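Local coordinates for protein putative solute-binding component of ABC transporter (Clostridium phytofermentans, PDB 4YS6) that probably serves as the sugar-binding component of an ABC transporter, holding beta-D-glucose in the cleft between its two lobes, at residues A[141-146]-A[334-339]; A[156-161]-A[188-193]; A[184-189]-A[241-246]; A[200-205]-A[233-238]; A[252-257]-A[266-271]. One frame throughout, in Å; residues are numbered along the deposited sequence.

Overall arrangement
All five contacts belong to the lobe built on the parallel sheet of strands 199-200, 165-170, 241-244 and 267-268, although contact 1 ties it to strand 331-339, which belongs to the other sheet. Along the chain, contact 1 encloses the rest, and contact 4 is nested inside contact 3. Contacts 2 and 3 share helix 177-195, with centres about 12 Å apart. Contacts 3 and 5 lie on the neighbouring strands 241-244 and 267-268, about 13 Å apart between centres. Contact 4, about 28 Å from contact 1 between centres, joins loops remote from the sugar, whereas contact 3 includes N246, which hydrogen-bonds the glucose. Together they span this lobe from sugar cleft to outer loops.

Contact 1. Residues A[141-146]-A[334-339]; sequences NYMVGT and CEPVFA
V144 and P336 mark the closest backbone approach, 6.5 Å between their CA atoms, where the first turns of helix 141-155 pass an irregular stretch of strand 331-339. No hydrogen bond joins the two segments, and the contact rests on two apolar side chains of the helix meeting one proline ring. V144 supplies the tighter half. Its CG2 branch lies 3.7 Å from P336 CB and equally near CG of the same ring. CG1 of V144 takes the place anti to the backbone N (chi1 169°), which leaves CG2 beside that N as the branch that meets the proline.

The strand belongs to the mixed sheet of one lobe, whereas the helix packs with the parallel sheet of the other, so the contact lies where the chain passes between the two lobes of a periplasmic binding protein fold. Here the side chain of V144 lies about 7 Å from the bound glucose, and it also packs on F182 and Q271.

The selenomethionine M143 reaches P336 from a separate direction. Its chain runs straight through chi2 and bends only at chi3 (-59°), bringing SE to 4.0 Å from P336 CD, with the two side chains crossing at about a right angle. Past P336 the strand carries on through V337 and A339, whose backbones pair with F291 and S289.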
# COMPACT_ATOMS: atom_id res chain seq x y z
N ASN A 141 5.91 -3.61 5.49
CA ASN A 141 5.58 -3.82 4.09
C ASN A 141 6.20 -5.10 3.51
O ASN A 141 5.56 -5.78 2.71
CB ASN A 141 6.00 -2.61 3.29
CG ASN A 141 5.33 -1.36 3.77
OD1 ASN A 141 4.11 -1.28 3.75
ND2 ASN A 141 6.11 -0.43 4.31
N TYR A 142 7.40 -5.46 3.95
CA TYR A 142 7.99 -6.71 3.50
C TYR A 142 7.12 -7.88 3.94
O TYR A 142 6.87 -8.81 3.18
CB TYR A 142 9.41 -6.84 4.02
CG TYR A 142 10.09 -8.09 3.56
CD1 TYR A 142 10.69 -8.15 2.32
CD2 TYR A 142 10.10 -9.22 4.36
CE1 TYR A 142 11.31 -9.31 1.89
CE2 TYR A 142 10.71 -10.37 3.94
CZ TYR A 142 11.31 -10.41 2.71
OH TYR A 142 11.91 -11.58 2.32
N MSE A 143 6.61 -7.82 5.17
CA MSE A 143 5.78 -8.91 5.70
C MSE A 143 4.46 -9.00 4.94
O MSE A 143 3.92 -10.11 4.72
CB MSE A 143 5.53 -8.73 7.21
CG MSE A 143 4.62 -9.75 7.75
SE MSE A 143 4.32 -9.36 9.67
CE MSE A 143 6.19 -9.49 10.27
N VAL A 144 3.91 -7.86 4.51
CA VAL A 144 2.72 -7.88 3.68
C VAL A 144 2.98 -8.74 2.45
O VAL A 144 2.19 -9.60 2.08
CB VAL A 144 2.27 -6.46 3.24
CG1 VAL A 144 1.19 -6.53 2.15
CG2 VAL A 144 1.79 -5.62 4.42
N GLY A 145 4.09 -8.46 1.77
CA GLY A 145 4.47 -9.22 0.60
C GLY A 145 4.66 -10.70 0.92
O GLY A 145 4.18 -11.54 0.19
N THR A 146 5.39 -11.00 1.99
CA THR A 146 5.56 -12.38 2.42
C THR A 146 4.21 -13.08 2.55
O THR A 146 4.02 -14.21 2.07
CB THR A 146 6.30 -12.48 3.77
OG1 THR A 146 7.55 -11.78 3.71
CG2 THR A 146 6.57 -13.92 4.13
N CYS A 334 3.99 -0.99 12.09
CA CYS A 334 2.80 -1.64 12.64
C CYS A 334 2.58 -3.00 11.97
O CYS A 334 3.03 -3.25 10.85
CB CYS A 334 1.56 -0.77 12.46
SG CYS A 334 1.64 0.95 13.13
N GLU A 335 1.82 -3.86 12.64
CA GLU A 335 1.61 -5.23 12.15
C GLU A 335 0.40 -5.35 11.22
O GLU A 335 -0.71 -4.92 11.57
CB GLU A 335 1.43 -6.18 13.34
CG GLU A 335 1.52 -7.65 12.96
CD GLU A 335 1.43 -8.57 14.15
OE1 GLU A 335 0.45 -8.46 14.92
OE2 GLU A 335 2.34 -9.41 14.32
N PRO A 336 0.61 -5.87 10.00
CA PRO A 336 -0.51 -6.11 9.08
C PRO A 336 -1.16 -7.44 9.43
O PRO A 336 -0.48 -8.32 9.99
CB PRO A 336 0.17 -6.12 7.71
CG PRO A 336 1.52 -6.68 7.98
CD PRO A 336 1.90 -6.22 9.38
N VAL A 337 -2.45 -7.59 9.13
CA VAL A 337 -3.20 -8.76 9.57
C VAL A 337 -3.87 -9.43 8.39
O VAL A 337 -4.53 -8.77 7.59
CB VAL A 337 -4.28 -8.37 10.62
CG1 VAL A 337 -5.09 -9.59 11.05
CG2 VAL A 337 -3.62 -7.73 11.84
N PHE A 338 -3.72 -10.74 8.30
CA PHE A 338 -4.39 -11.49 7.23
C PHE A 338 -5.92 -11.41 7.38
O PHE A 338 -6.46 -11.69 8.45
CB PHE A 338 -3.94 -12.94 7.28
CG PHE A 338 -4.61 -13.83 6.28
CD1 PHE A 338 -5.78 -14.48 6.58
CD2 PHE A 338 -4.04 -14.03 5.04
CE1 PHE A 338 -6.39 -15.31 5.66
CE2 PHE A 338 -4.66 -14.86 4.11
CZ PHE A 338 -5.84 -15.49 4.43
N ALA A 339 -6.60 -11.06 6.29
CA ALA A 339 -8.04 -11.03 6.28
C ALA A 339 -8.65 -11.87 5.14
O ALA A 339 -8.17 -11.88 4.01
CB ALA A 339 -8.51 -9.60 6.17

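Contact 2. Residues A[156-161]-A[188-193]; sequences LNLETA and DVLKPY. With NA (sodium ion), chain F.
L158 meets Y193 and L190 where the loop after helix 141-155 folds against the last turns of helix 177-195. The loop starts with L156, which packs on L199 and F165. Next comes N157, whose positive phi and two hydrogen bonds back into the preceding turn form a Schellman motif closing helix 141-155. Its carboxamide takes no part in the contact with helix 177-195; OD1 binds a sodium ion at 2.4 Å, together with a water and the backbone O of E154.

L158 then turns to helix 177-195 and carries most of the contact. Its CB sits over one face of the Y193 ring, 3.9 Å from the centroid and 16° off the normal, a CH-pi interaction displaced toward the CE1 side. The branch CD1 reaches the CG end of the same ring and, beyond it, comes 4.0 Å from L190 CD2. CG lies beside the backbone N (chi1 -63°), and from there CD1 extends across the ring toward L190. The backbone O of L158 is also near the ring, 3.5 Å from Y193 CE1.

E159 follows with a lighter touch, its CG 4.1 Å from Y193 OH. That hydroxyl has a weak hydrogen bond to K153 NZ, and E159 OE2 makes a long, weak ion pair with the same amine. T160 N bonds N157 O, and A161 N bonds it weakly.

The contact is therefore held by dispersion and CH-pi attraction, with weak polar links to K153 at its rim; the sodium bridges N157 and E154 at the helix end and does not join the two segments.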
# COMPACT_ATOMS: atom_id res chain seq x y z
N LEU A 156 -1.53 -23.28 -3.71
CA LEU A 156 -1.09 -24.03 -4.90
C LEU A 156 -0.27 -25.26 -4.53
O LEU A 156 0.18 -25.99 -5.41
CB LEU A 156 -0.27 -23.15 -5.84
CG LEU A 156 -1.02 -22.01 -6.54
CD1 LEU A 156 -0.06 -21.23 -7.43
CD2 LEU A 156 -2.21 -22.50 -7.33
N ASN A 157 -0.09 -25.51 -3.23
CA ASN A 157 0.64 -26.67 -2.74
C ASN A 157 2.03 -26.72 -3.36
O ASN A 157 2.48 -27.78 -3.79
CB ASN A 157 -0.07 -28.00 -3.06
CG ASN A 157 -1.41 -28.14 -2.38
OD1 ASN A 157 -1.71 -27.45 -1.42
ND2 ASN A 157 -2.21 -29.08 -2.86
N LEU A 158 2.70 -25.58 -3.44
CA LEU A 158 3.98 -25.56 -4.16
C LEU A 158 5.05 -26.42 -3.52
O LEU A 158 5.94 -26.87 -4.21
CB LEU A 158 4.48 -24.14 -4.29
CG LEU A 158 3.58 -23.20 -5.11
CD1 LEU A 158 4.24 -21.87 -5.29
CD2 LEU A 158 3.20 -23.75 -6.47
N GLU A 159 4.97 -26.67 -2.22
CA GLU A 159 6.00 -27.50 -1.58
C GLU A 159 5.97 -28.93 -2.07
O GLU A 159 6.96 -29.66 -1.92
CB GLU A 159 5.85 -27.49 -0.06
CG GLU A 159 6.31 -26.19 0.58
CD GLU A 159 6.63 -26.33 2.06
OE1 GLU A 159 6.28 -27.37 2.66
OE2 GLU A 159 7.25 -25.40 2.62
N THR A 160 4.84 -29.34 -2.64
CA THR A 160 4.65 -30.72 -3.02
C THR A 160 4.15 -30.97 -4.44
O THR A 160 4.12 -32.11 -4.89
CB THR A 160 3.66 -31.39 -2.05
OG1 THR A 160 2.38 -30.75 -2.14
CG2 THR A 160 4.19 -31.26 -0.61
N ALA A 161 3.78 -29.92 -5.17
CA ALA A 161 3.15 -30.12 -6.47
C ALA A 161 4.16 -29.94 -7.59
O ALA A 161 5.10 -29.16 -7.48
CB ALA A 161 1.98 -29.16 -6.65
N ASP A 188 10.29 -13.17 -2.75
CA ASP A 188 11.23 -13.94 -1.94
C ASP A 188 10.62 -15.33 -1.64
O ASP A 188 11.34 -16.31 -1.53
CB ASP A 188 11.57 -13.20 -0.65
CG ASP A 188 12.70 -12.18 -0.84
OD1 ASP A 188 13.35 -12.18 -1.91
OD2 ASP A 188 12.94 -11.38 0.09
N VAL A 189 9.29 -15.39 -1.55
CA VAL A 189 8.59 -16.67 -1.38
C VAL A 189 8.42 -17.42 -2.70
O VAL A 189 8.67 -18.63 -2.76
CB VAL A 189 7.18 -16.44 -0.75
CG1 VAL A 189 6.42 -17.74 -0.61
CG2 VAL A 189 7.31 -15.77 0.61
N LEU A 190 8.04 -16.72 -3.76
CA LEU A 190 7.58 -17.37 -4.98
C LEU A 190 8.64 -17.54 -6.06
O LEU A 190 8.53 -18.43 -6.89
CB LEU A 190 6.40 -16.63 -5.58
CG LEU A 190 5.14 -16.63 -4.73
CD1 LEU A 190 4.10 -15.73 -5.40
CD2 LEU A 190 4.59 -17.99 -4.59
N LYS A 191 9.65 -16.67 -6.07
CA LYS A 191 10.58 -16.67 -7.21
C LYS A 191 11.25 -18.02 -7.41
O LYS A 191 11.46 -18.44 -8.57
CB LYS A 191 11.64 -15.58 -7.05
CG LYS A 191 12.41 -15.31 -8.35
CD LYS A 191 13.85 -14.91 -8.09
CE LYS A 191 14.64 -14.80 -9.40
NZ LYS A 191 15.81 -15.72 -9.41
N PRO A 192 11.61 -18.72 -6.32
CA PRO A 192 12.22 -20.05 -6.49
C PRO A 192 11.37 -21.02 -7.31
O PRO A 192 11.92 -21.88 -7.99
CB PRO A 192 12.36 -20.53 -5.05
CG PRO A 192 12.51 -19.29 -4.26
CD PRO A 192 11.59 -18.32 -4.90
N TYR A 193 10.05 -20.89 -7.22
CA TYR A 193 9.14 -21.75 -7.96
C TYR A 193 8.94 -21.29 -9.39
O TYR A 193 8.61 -22.09 -10.25
CB TYR A 193 7.80 -21.81 -7.23
CG TYR A 193 7.98 -22.40 -5.88
CD1 TYR A 193 8.06 -23.77 -5.71
CD2 TYR A 193 8.11 -21.58 -4.76
CE1 TYR A 193 8.27 -24.31 -4.45
CE2 TYR A 193 8.32 -22.11 -3.52
CZ TYR A 193 8.38 -23.48 -3.37
OH TYR A 193 8.59 -24.02 -2.11
NA NA F . -1.43 -26.38 0.70
O HOH W 1 -1.61 -28.54 1.70

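Contact 3. Residues A[184-189]-A[241-246]; sequences GGAMDV and AVLCSN. With BGC (beta-D-glucopyranose), chain D.
L243, on strand 241-244, points its isobutyl group at helix 177-195 and meets A186 and M187 there. Its CG lies anti to the backbone N, and chi2 of 62° sets both methyl branches toward the helix. CD2 does most of the touching: it is 3.7 Å from A186 CB and just as far from M187 CE, so it is shared between two successive helix residues. CD1 is secondary, 4.1 Å from A186 CB.

The two helix side chains arrive differently. A186 projects at the strand with its single methyl. M187, a selenomethionine, starts off alongside, and only its bends at chi2 and chi3 (108°) return the terminal CE to the leucine; the two side chains then cross at a slant. The shape is that of a helix packed on a parallel sheet, with I169 of strand 165-170 beside both M187 and L243, and with I152 and Q148 of helix 141-155 also against L243.

Beyond the strand's end, the chain runs into the sugar pocket. N246 stands at the N-cap of helix 247-260, and its ND2 donates to O4 of the bound glucose, 2.9 Å away and nearly straight at 166°. OD1 pairs with T249 OG1, and ND2 also bonds S248 OG; the side chain caps a backbone N of the helix's first turn. D176, D272 and D124 also hydrogen-bond the sugar.

No polar bond spans helix and strand, so packing of methyl groups holds this face, while the turn after the strand presents an amide held by neighbours in the first turn of helix 247-260, with one N-H directed at O4.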
# COMPACT_ATOMS: atom_id res chain seq x y z
N GLY A 184 9.06 -7.50 -3.33
CA GLY A 184 10.20 -8.22 -2.83
C GLY A 184 9.80 -9.31 -1.86
O GLY A 184 10.33 -10.42 -1.92
N GLY A 185 8.89 -8.98 -0.95
CA GLY A 185 8.42 -9.97 0.02
C GLY A 185 7.74 -11.15 -0.64
O GLY A 185 8.02 -12.31 -0.32
N ALA A 186 6.86 -10.87 -1.61
CA ALA A 186 6.13 -11.93 -2.29
C ALA A 186 7.06 -12.76 -3.15
O ALA A 186 6.96 -13.99 -3.19
CB ALA A 186 5.01 -11.34 -3.12
N MSE A 187 7.97 -12.09 -3.84
CA MSE A 187 8.92 -12.77 -4.72
C MSE A 187 9.94 -13.60 -3.96
O MSE A 187 10.41 -14.61 -4.47
CB MSE A 187 9.68 -11.77 -5.59
CG MSE A 187 8.87 -11.18 -6.66
SE MSE A 187 8.45 -12.55 -7.99
CE MSE A 187 6.71 -12.66 -7.53
N ASP A 188 10.29 -13.17 -2.75
CA ASP A 188 11.23 -13.94 -1.94
C ASP A 188 10.62 -15.33 -1.64
O ASP A 188 11.34 -16.31 -1.53
CB ASP A 188 11.57 -13.20 -0.65
CG ASP A 188 12.70 -12.18 -0.84
OD1 ASP A 188 13.35 -12.18 -1.91
OD2 ASP A 188 12.94 -11.38 0.09
N VAL A 189 9.29 -15.39 -1.55
CA VAL A 189 8.59 -16.67 -1.38
C VAL A 189 8.42 -17.42 -2.70
O VAL A 189 8.67 -18.63 -2.76
CB VAL A 189 7.18 -16.44 -0.75
CG1 VAL A 189 6.42 -17.74 -0.61
CG2 VAL A 189 7.31 -15.77 0.61
N ALA A 241 -3.36 -18.29 -10.48
CA ALA A 241 -3.20 -17.27 -9.46
C ALA A 241 -2.82 -15.94 -10.05
O ALA A 241 -2.08 -15.87 -11.04
CB ALA A 241 -2.13 -17.68 -8.43
N VAL A 242 -3.33 -14.87 -9.43
CA VAL A 242 -2.85 -13.51 -9.72
C VAL A 242 -2.37 -12.88 -8.43
O VAL A 242 -3.14 -12.61 -7.51
CB VAL A 242 -3.93 -12.63 -10.37
CG1 VAL A 242 -3.31 -11.34 -10.93
CG2 VAL A 242 -4.63 -13.37 -11.49
N LEU A 243 -1.07 -12.65 -8.36
CA LEU A 243 -0.47 -11.94 -7.26
C LEU A 243 -0.70 -10.46 -7.48
O LEU A 243 -0.11 -9.87 -8.39
CB LEU A 243 1.03 -12.25 -7.18
CG LEU A 243 1.84 -11.38 -6.24
CD1 LEU A 243 1.32 -11.59 -4.80
CD2 LEU A 243 3.32 -11.76 -6.37
N CYS A 244 -1.60 -9.88 -6.68
CA CYS A 244 -1.83 -8.45 -6.70
C CYS A 244 -1.33 -7.88 -5.40
O CYS A 244 -1.73 -8.35 -4.34
CB CYS A 244 -3.30 -8.10 -6.85
SG CYS A 244 -4.00 -8.73 -8.40
N SER A 245 -0.52 -6.83 -5.49
CA SER A 245 0.06 -6.26 -4.28
C SER A 245 -0.94 -5.48 -3.44
O SER A 245 -0.69 -5.27 -2.25
CB SER A 245 1.26 -5.35 -4.62
OG SER A 245 2.34 -6.07 -5.20
N ASN A 246 -2.07 -5.04 -4.01
CA ASN A 246 -3.06 -4.36 -3.19
C ASN A 246 -4.45 -4.49 -3.74
O ASN A 246 -4.68 -5.10 -4.78
CB ASN A 246 -2.70 -2.87 -3.01
CG ASN A 246 -3.16 -2.02 -4.18
OD1 ASN A 246 -3.24 -2.48 -5.33
ND2 ASN A 246 -3.53 -0.76 -3.89
C2 BGC D . 0.09 1.62 0.53
C3 BGC D . -1.00 0.65 0.21
C4 BGC D . -1.95 1.18 -0.79
C5 BGC D . -1.26 1.69 -2.02
C6 BGC D . -2.18 2.43 -2.97
C1 BGC D . 0.86 1.97 -0.77
O1 BGC D . 1.80 2.82 -0.57
O2 BGC D . 1.00 1.04 1.46
O3 BGC D . -1.68 0.36 1.48
O4 BGC D . -2.86 0.15 -1.25
O5 BGC D . -0.22 2.62 -1.59
O6 BGC D . -3.00 3.37 -2.29

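Contact 4. Residues A[200-205]-A[233-238]; sequences VVKSGS and YADGTK
K202 and Y233 run past each other in opposite directions, the start of the lysine chain beside the phenol end of the tyrosine. CB of K202 is 3.4 Å from Y233 OH, and CG is nearly as close, at 3.5 Å. Farther out, CE stands over one face of the ring toward its rim, and bends at chi2 and chi3 (-55°) carry the amine up over that face. NZ is 5.6 Å from the Y233 ring centroid, at most a weak cation-pi attraction.

The phenol's own polar partner is E168, whose OE2 is hydrogen-bonded to Y233 OH and OE1 to S203 OG. Both segments are mostly loop at the outer end of the parallel sheet, one following edge strand 199-200, the other leading to strand 241-244. V201 to G204 forms a type I beta turn, and S203 OG takes the N-H of S205 in an ST turn.

T237 meets the lysine tip to tip, with a weak hydrogen bond from NZ to OG1 at 3.5 Å; NZ also bonds the O of Y232 weakly. In an Asx turn, D235 OD1 accepts from both N and OG1 of T237, from one face of the carboxylate. K202 NZ and D235 OD2 remain 4.3 Å apart, beyond a salt bridge.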
# COMPACT_ATOMS: atom_id res chain seq x y z
N VAL A 200 4.49 -20.68 -13.92
CA VAL A 200 4.72 -20.19 -15.27
C VAL A 200 3.97 -18.89 -15.44
O VAL A 200 2.76 -18.84 -15.21
CB VAL A 200 4.23 -21.18 -16.31
CG1 VAL A 200 4.22 -20.54 -17.70
CG2 VAL A 200 5.12 -22.42 -16.28
N VAL A 201 4.67 -17.85 -15.86
CA VAL A 201 4.00 -16.57 -16.10
C VAL A 201 3.84 -16.45 -17.60
O VAL A 201 4.81 -16.15 -18.31
CB VAL A 201 4.80 -15.40 -15.50
CG1 VAL A 201 4.12 -14.08 -15.80
CG2 VAL A 201 4.94 -15.57 -13.99
N LYS A 202 2.65 -16.74 -18.12
CA LYS A 202 2.49 -16.87 -19.57
C LYS A 202 2.79 -15.56 -20.32
O LYS A 202 3.30 -15.60 -21.44
CB LYS A 202 1.07 -17.34 -19.94
CG LYS A 202 0.76 -18.77 -19.58
CD LYS A 202 0.34 -19.61 -20.79
CE LYS A 202 -0.84 -18.99 -21.54
NZ LYS A 202 -1.29 -19.74 -22.77
N SER A 203 2.46 -14.43 -19.72
CA SER A 203 2.76 -13.11 -20.32
C SER A 203 4.25 -12.80 -20.37
O SER A 203 4.68 -11.88 -21.10
CB SER A 203 2.05 -12.00 -19.54
OG SER A 203 2.69 -11.78 -18.30
N GLY A 204 5.04 -13.53 -19.59
CA GLY A 204 6.47 -13.27 -19.47
C GLY A 204 6.84 -12.08 -18.59
O GLY A 204 8.03 -11.79 -18.41
N SER A 205 5.86 -11.38 -18.03
CA SER A 205 6.13 -10.22 -17.19
C SER A 205 6.30 -10.62 -15.75
O SER A 205 5.33 -10.93 -15.06
CB SER A 205 5.01 -9.20 -17.33
OG SER A 205 4.96 -8.77 -18.67
N TYR A 233 -5.02 -16.38 -22.19
CA TYR A 233 -5.96 -17.21 -21.42
C TYR A 233 -7.35 -17.20 -22.06
O TYR A 233 -8.37 -17.25 -21.38
CB TYR A 233 -6.03 -16.72 -19.96
CG TYR A 233 -4.68 -16.72 -19.24
CD1 TYR A 233 -4.18 -17.87 -18.65
CD2 TYR A 233 -3.91 -15.55 -19.17
CE1 TYR A 233 -2.93 -17.87 -18.01
CE2 TYR A 233 -2.67 -15.54 -18.53
CZ TYR A 233 -2.19 -16.71 -17.95
OH TYR A 233 -0.96 -16.70 -17.30
N ALA A 234 -7.38 -17.12 -23.38
CA ALA A 234 -8.64 -17.06 -24.12
C ALA A 234 -8.96 -18.44 -24.64
O ALA A 234 -10.10 -18.74 -24.99
CB ALA A 234 -8.55 -16.07 -25.27
N ASP A 235 -7.92 -19.27 -24.72
CA ASP A 235 -8.07 -20.68 -25.00
C ASP A 235 -8.42 -21.37 -23.69
O ASP A 235 -8.89 -20.73 -22.75
CB ASP A 235 -6.79 -21.25 -25.63
CG ASP A 235 -5.54 -21.00 -24.77
OD1 ASP A 235 -5.66 -20.69 -23.57
OD2 ASP A 235 -4.42 -21.13 -25.32
N GLY A 236 -8.17 -22.67 -23.62
CA GLY A 236 -8.55 -23.43 -22.44
C GLY A 236 -7.69 -23.16 -21.22
O GLY A 236 -7.96 -23.73 -20.16
N THR A 237 -6.68 -22.30 -21.34
CA THR A 237 -5.69 -22.17 -20.28
C THR A 237 -6.31 -21.63 -19.00
O THR A 237 -6.98 -20.60 -19.00
CB THR A 237 -4.51 -21.28 -20.70
OG1 THR A 237 -3.93 -21.81 -21.90
CG2 THR A 237 -3.44 -21.24 -19.61
N LYS A 238 -6.08 -22.35 -17.92
CA LYS A 238 -6.50 -21.91 -16.60
C LYS A 238 -5.46 -20.95 -16.05
O LYS A 238 -4.26 -21.20 -16.10
CB LYS A 238 -6.69 -23.10 -15.65
CG LYS A 238 -7.11 -22.72 -14.22
CD LYS A 238 -7.51 -23.94 -13.39
CE LYS A 238 -7.70 -23.60 -11.90
NZ LYS A 238 -7.84 -22.14 -11.61

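Contact 5. Residues A[252-257]-A[266-271]; sequences GVTNAL and PIVTGQ
L257 and P266 meet tip to tip, CD1 of the leucine lying 3.7 Å from CG of the proline ring and 4.0 Å from its CD. The same methyl is 4.3 Å from V268 CG2, so one branch of L257 bridges two residues of the strand segment. One turn earlier on the helix, T254 adds a second point of packing, its CG2 4.1 Å from V268 CG1. The methyl of T254 sits beside the backbone N, while OG1 (chi1 61°) lies between the backbone N and the carbonyl carbon and turns back to the carbonyls of the preceding turn, chiefly L251 O, with A250 O also within reach.

Around this shell, helix 247-260 is the crossover of a beta-alpha-beta unit, connecting strand 241-244 to its parallel neighbour 267-268. V253 leans on V242 and C244, and I229 of helix 218-232 and W265 also touch L257. Strand 267-268 is held by backbone bonds of I267 to D240 and V242, and V268 N bonds S287 OG. Farther along, Q271 bonds K292, a glucose-pocket residue.

Across the two segments the contact is wholly apolar; the threonine's hydroxyl is satisfied within its own helix, and it is the methyl that faces the strand.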
# COMPACT_ATOMS: atom_id res chain seq x y z
N GLY A 252 -9.15 -4.11 -10.33
CA GLY A 252 -9.02 -4.02 -11.77
C GLY A 252 -8.90 -5.40 -12.37
O GLY A 252 -9.54 -5.73 -13.37
N VAL A 253 -8.08 -6.23 -11.75
CA VAL A 253 -7.92 -7.61 -12.19
C VAL A 253 -9.26 -8.36 -12.13
O VAL A 253 -9.67 -9.00 -13.11
CB VAL A 253 -6.86 -8.31 -11.34
CG1 VAL A 253 -6.92 -9.83 -11.44
CG2 VAL A 253 -5.48 -7.80 -11.78
N THR A 254 -9.96 -8.30 -11.01
CA THR A 254 -11.23 -9.02 -10.93
C THR A 254 -12.29 -8.44 -11.85
O THR A 254 -13.10 -9.20 -12.42
CB THR A 254 -11.76 -9.09 -9.47
OG1 THR A 254 -11.99 -7.79 -8.96
CG2 THR A 254 -10.78 -9.76 -8.58
N ASN A 255 -12.30 -7.12 -12.09
CA ASN A 255 -13.18 -6.55 -13.11
C ASN A 255 -12.93 -7.18 -14.48
O ASN A 255 -13.87 -7.51 -15.19
CB ASN A 255 -13.00 -5.04 -13.22
CG ASN A 255 -13.60 -4.26 -12.05
OD1 ASN A 255 -14.38 -4.78 -11.26
ND2 ASN A 255 -13.24 -3.00 -11.97
N ALA A 256 -11.67 -7.32 -14.86
CA ALA A 256 -11.33 -7.91 -16.15
C ALA A 256 -11.68 -9.37 -16.21
O ALA A 256 -12.17 -9.84 -17.24
CB ALA A 256 -9.86 -7.73 -16.45
N LEU A 257 -11.40 -10.11 -15.14
CA LEU A 257 -11.70 -11.54 -15.13
C LEU A 257 -13.19 -11.74 -15.25
O LEU A 257 -13.64 -12.61 -15.99
CB LEU A 257 -11.16 -12.21 -13.87
CG LEU A 257 -9.65 -12.28 -13.69
CD1 LEU A 257 -9.36 -12.75 -12.24
CD2 LEU A 257 -9.03 -13.23 -14.68
N PRO A 266 -9.12 -17.78 -10.50
CA PRO A 266 -7.80 -17.87 -9.87
C PRO A 266 -7.79 -17.41 -8.42
O PRO A 266 -8.71 -16.70 -7.97
CB PRO A 266 -6.93 -16.92 -10.72
CG PRO A 266 -7.88 -15.93 -11.20
CD PRO A 266 -9.19 -16.63 -11.42
N ILE A 267 -6.74 -17.80 -7.70
CA ILE A 267 -6.35 -17.11 -6.48
C ILE A 267 -6.11 -15.65 -6.82
O ILE A 267 -5.43 -15.34 -7.80
CB ILE A 267 -5.07 -17.69 -5.87
CG1 ILE A 267 -5.24 -19.17 -5.54
CG2 ILE A 267 -4.69 -16.89 -4.63
CD1 ILE A 267 -3.92 -19.87 -5.28
N VAL A 268 -6.71 -14.74 -6.04
CA VAL A 268 -6.43 -13.30 -6.17
C VAL A 268 -6.14 -12.73 -4.80
O VAL A 268 -6.96 -12.85 -3.89
CB VAL A 268 -7.61 -12.53 -6.79
CG1 VAL A 268 -7.28 -11.05 -6.91
CG2 VAL A 268 -7.99 -13.12 -8.18
N THR A 269 -4.95 -12.15 -4.65
CA THR A 269 -4.52 -11.52 -3.40
C THR A 269 -4.80 -10.02 -3.42
O THR A 269 -5.22 -9.46 -4.43
CB THR A 269 -3.02 -11.74 -3.14
OG1 THR A 269 -2.23 -11.11 -4.16
CG2 THR A 269 -2.69 -13.22 -3.12
N GLY A 270 -4.55 -9.36 -2.29
CA GLY A 270 -4.71 -7.94 -2.20
C GLY A 270 -4.23 -7.40 -0.88
O GLY A 270 -3.55 -8.08 -0.11
N GLN A 271 -4.57 -6.15 -0.63
CA GLN A 271 -4.20 -5.48 0.59
C GLN A 271 -5.03 -4.20 0.75
O GLN A 271 -5.23 -3.47 -0.23
CB GLN A 271 -2.70 -5.18 0.56
CG GLN A 271 -2.24 -4.21 1.56
CD GLN A 271 -0.78 -3.78 1.37
OE1 GLN A 271 -0.16 -3.37 2.32
NE2 GLN A 271 -0.23 -3.90 0.13